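Local coordinates for protein peptide chain release factor subunit 1 (Aeropyrum pernix, PDB 3AGK) that probably directs the release of nascent peptides at the stop codons UAA, UAG and UGA, as the codon-reading subunit of a heterodimeric archaeal release factor, at residues A[320-325]-A[355-361]. Residues are numbered along the deposited sequence; the frame is centred on the assembly and turned at random.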
loop_
_atom_site.group_PDB
_atom_site.type_symbol
_atom_site.label_atom_id
_atom_site.label_comp_id
_atom_site.label_asym_id
_atom_site.label_seq_id
_atom_site.Cartn_x
_atom_site.Cartn_y
_atom_site.Cartn_z
ATOM N N LEU A 320 -21.746 1.995 -2.549
ATOM C CA LEU A 320 -20.688 1.689 -1.588
ATOM C C LEU A 320 -20.454 0.195 -1.594
ATOM O O LEU A 320 -21.381 -0.577 -1.318
ATOM C CB LEU A 320 -21.090 2.119 -0.183
ATOM C CG LEU A 320 -21.213 3.610 0.094
ATOM C CD1 LEU A 320 -22.429 3.892 0.939
ATOM C CD2 LEU A 320 -19.968 4.073 0.795
ATOM N N ILE A 321 -19.228 -0.213 -1.918
ATOM C CA ILE A 321 -18.911 -1.635 -2.025
ATOM C C ILE A 321 -17.696 -2.006 -1.201
ATOM O O ILE A 321 -16.596 -1.509 -1.450
ATOM C CB ILE A 321 -18.629 -2.050 -3.479
ATOM C CG1 ILE A 321 -19.624 -1.386 -4.432
ATOM C CG2 ILE A 321 -18.655 -3.582 -3.617
ATOM C CD1 ILE A 321 -19.286 -1.602 -5.889
ATOM N N HIS A 322 -17.897 -2.884 -0.223
ATOM C CA HIS A 322 -16.793 -3.398 0.590
ATOM C C HIS A 322 -15.809 -4.201 -0.274
ATOM O O HIS A 322 -16.206 -5.066 -1.050
ATOM C CB HIS A 322 -17.333 -4.258 1.747
ATOM C CG HIS A 322 -16.335 -4.510 2.838
ATOM N ND1 HIS A 322 -15.336 -5.456 2.733
ATOM C CD2 HIS A 322 -16.201 -3.956 4.069
ATOM C CE1 HIS A 322 -14.621 -5.460 3.845
ATOM N NE2 HIS A 322 -15.128 -4.559 4.671
ATOM N N GLU A 323 -14.523 -3.916 -0.124
ATOM C CA GLU A 323 -13.503 -4.511 -0.980
ATOM C C GLU A 323 -13.371 -6.042 -0.873
ATOM O O GLU A 323 -12.798 -6.684 -1.752
ATOM C CB GLU A 323 -12.146 -3.871 -0.691
ATOM C CG GLU A 323 -11.561 -4.292 0.638
ATOM C CD GLU A 323 -10.173 -3.721 0.856
ATOM O OE1 GLU A 323 -9.758 -3.584 2.028
ATOM O OE2 GLU A 323 -9.502 -3.399 -0.148
ATOM N N SER A 324 -13.887 -6.636 0.194
ATOM C CA SER A 324 -13.787 -8.092 0.330
ATOM C C SER A 324 -14.858 -8.862 -0.458
ATOM O O SER A 324 -14.866 -10.093 -0.466
ATOM C CB SER A 324 -13.780 -8.519 1.805
ATOM O OG SER A 324 -15.070 -8.413 2.385
ATOM N N ARG A 325 -15.754 -8.146 -1.124
ATOM C CA ARG A 325 -16.745 -8.798 -1.973
ATOM C C ARG A 325 -16.131 -9.357 -3.250
ATOM O O ARG A 325 -15.486 -8.644 -4.016
ATOM C CB ARG A 325 -17.892 -7.845 -2.316
ATOM C CG ARG A 325 -18.913 -7.733 -1.209
ATOM C CD ARG A 325 -20.044 -6.834 -1.605
ATOM N NE ARG A 325 -21.332 -7.388 -1.201
ATOM C CZ ARG A 325 -22.024 -8.257 -1.922
ATOM N NH1 ARG A 325 -21.546 -8.673 -3.079
ATOM N NH2 ARG A 325 -23.188 -8.705 -1.492
ATOM N N PHE A 355 -20.287 -2.336 8.261
ATOM C CA PHE A 355 -20.872 -2.270 6.928
ATOM C C PHE A 355 -20.985 -3.646 6.278
ATOM O O PHE A 355 -22.025 -3.997 5.708
ATOM C CB PHE A 355 -20.042 -1.341 6.034
ATOM C CG PHE A 355 -20.572 -1.207 4.617
ATOM C CD1 PHE A 355 -21.850 -0.714 4.379
ATOM C CD2 PHE A 355 -19.780 -1.545 3.524
ATOM C CE1 PHE A 355 -22.328 -0.585 3.075
ATOM C CE2 PHE A 355 -20.254 -1.421 2.224
ATOM C CZ PHE A 355 -21.529 -0.944 2.000
ATOM N N LEU A 356 -19.908 -4.417 6.359
ATOM C CA LEU A 356 -19.877 -5.769 5.828
ATOM C C LEU A 356 -20.816 -6.701 6.608
ATOM O O LEU A 356 -21.455 -7.577 6.031
ATOM C CB LEU A 356 -18.446 -6.324 5.893
ATOM C CG LEU A 356 -18.286 -7.746 5.355
ATOM C CD1 LEU A 356 -18.665 -7.760 3.872
ATOM C CD2 LEU A 356 -16.875 -8.293 5.573
ATOM N N LYS A 357 -20.885 -6.525 7.923
ATOM C CA LYS A 357 -21.697 -7.422 8.744
ATOM C C LYS A 357 -23.176 -7.119 8.566
ATOM O O LYS A 357 -23.987 -8.024 8.435
ATOM C CB LYS A 357 -21.323 -7.354 10.243
ATOM C CG LYS A 357 -22.215 -8.236 11.129
ATOM C CD LYS A 357 -22.074 -7.981 12.632
ATOM C CE LYS A 357 -22.723 -9.137 13.396
ATOM N NZ LYS A 357 -22.841 -8.933 14.861
ATOM N N THR A 358 -23.532 -5.845 8.565
ATOM C CA THR A 358 -24.945 -5.540 8.616
ATOM C C THR A 358 -25.601 -5.376 7.239
ATOM O O THR A 358 -26.810 -5.522 7.127
ATOM C CB THR A 358 -25.309 -4.417 9.652
ATOM O OG1 THR A 358 -25.637 -3.191 9.004
ATOM C CG2 THR A 358 -24.190 -4.210 10.650
ATOM N N PHE A 359 -24.798 -5.131 6.201
ATOM C CA PHE A 359 -25.314 -4.935 4.847
ATOM C C PHE A 359 -24.610 -5.792 3.797
ATOM O O PHE A 359 -24.742 -5.551 2.591
ATOM C CB PHE A 359 -25.203 -3.470 4.455
ATOM C CG PHE A 359 -26.053 -2.564 5.286
ATOM C CD1 PHE A 359 -25.486 -1.769 6.271
ATOM C CD2 PHE A 359 -27.425 -2.510 5.085
ATOM C CE1 PHE A 359 -26.264 -0.919 7.038
ATOM C CE2 PHE A 359 -28.219 -1.664 5.839
ATOM C CZ PHE A 359 -27.637 -0.867 6.825
ATOM N N GLY A 360 -23.853 -6.780 4.261
ATOM C CA GLY A 360 -23.108 -7.636 3.365
ATOM C C GLY A 360 -22.125 -6.851 2.525
ATOM O O GLY A 360 -21.696 -7.313 1.475
ATOM N N GLY A 361 -21.750 -5.666 2.996
ATOM C CA GLY A 361 -20.785 -4.847 2.283
ATOM C C GLY A 361 -21.271 -4.367 0.914
ATOM O O GLY A 361 -20.471 -4.225 -0.017
#
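Phe-355, on helix 352-359, turns its ring edge to the backbone of strand 316-322: Leu-320 O lies near the ring plane, 3.3 Å from CZ, His-322 N sits at the same edge beside CE2, and Met-286 of helix 277-294 packs on the same ring. The next residue, Leu-356, comes over one face of the His-322 imidazole, its CB 4.0 Å from the ring centroid in a CH-pi contact, while CD2 reaches Ser-324 OG. His-322 CG stands anti to the backbone N (chi1 -164°), which swings the ring under Leu-356; Ser-324 N donates to His-322 ND1 (3.2 Å) and helps fix the ring's rotation. Past the helix the chain turns through two glycines with positive phi. Gly-360 O takes a bond from Arg-325 NE (2.7 Å), bent to 146° at the hydrogen. Gly-361 O accepts a straighter bond from His-322 N (2.9 Å), and a beta carbon on Gly-361 would point at the strand and run into His-322 CB. Were Arg-325 an alanine, Gly-360 O would probably lose this donor, and Asp-327 and Glu-304 a salt-bridge partner. Within eRF1 domain 3 the contact thus fastens the turn from helix 352-359 into strand 362-366 against the end of its antiparallel neighbour 316-322: one carbonyl is bonded by a main-chain amide, the other by Arg-325 NE, whose NH1 and NH2 also pair with the carboxylates of Asp-327 and Glu-304.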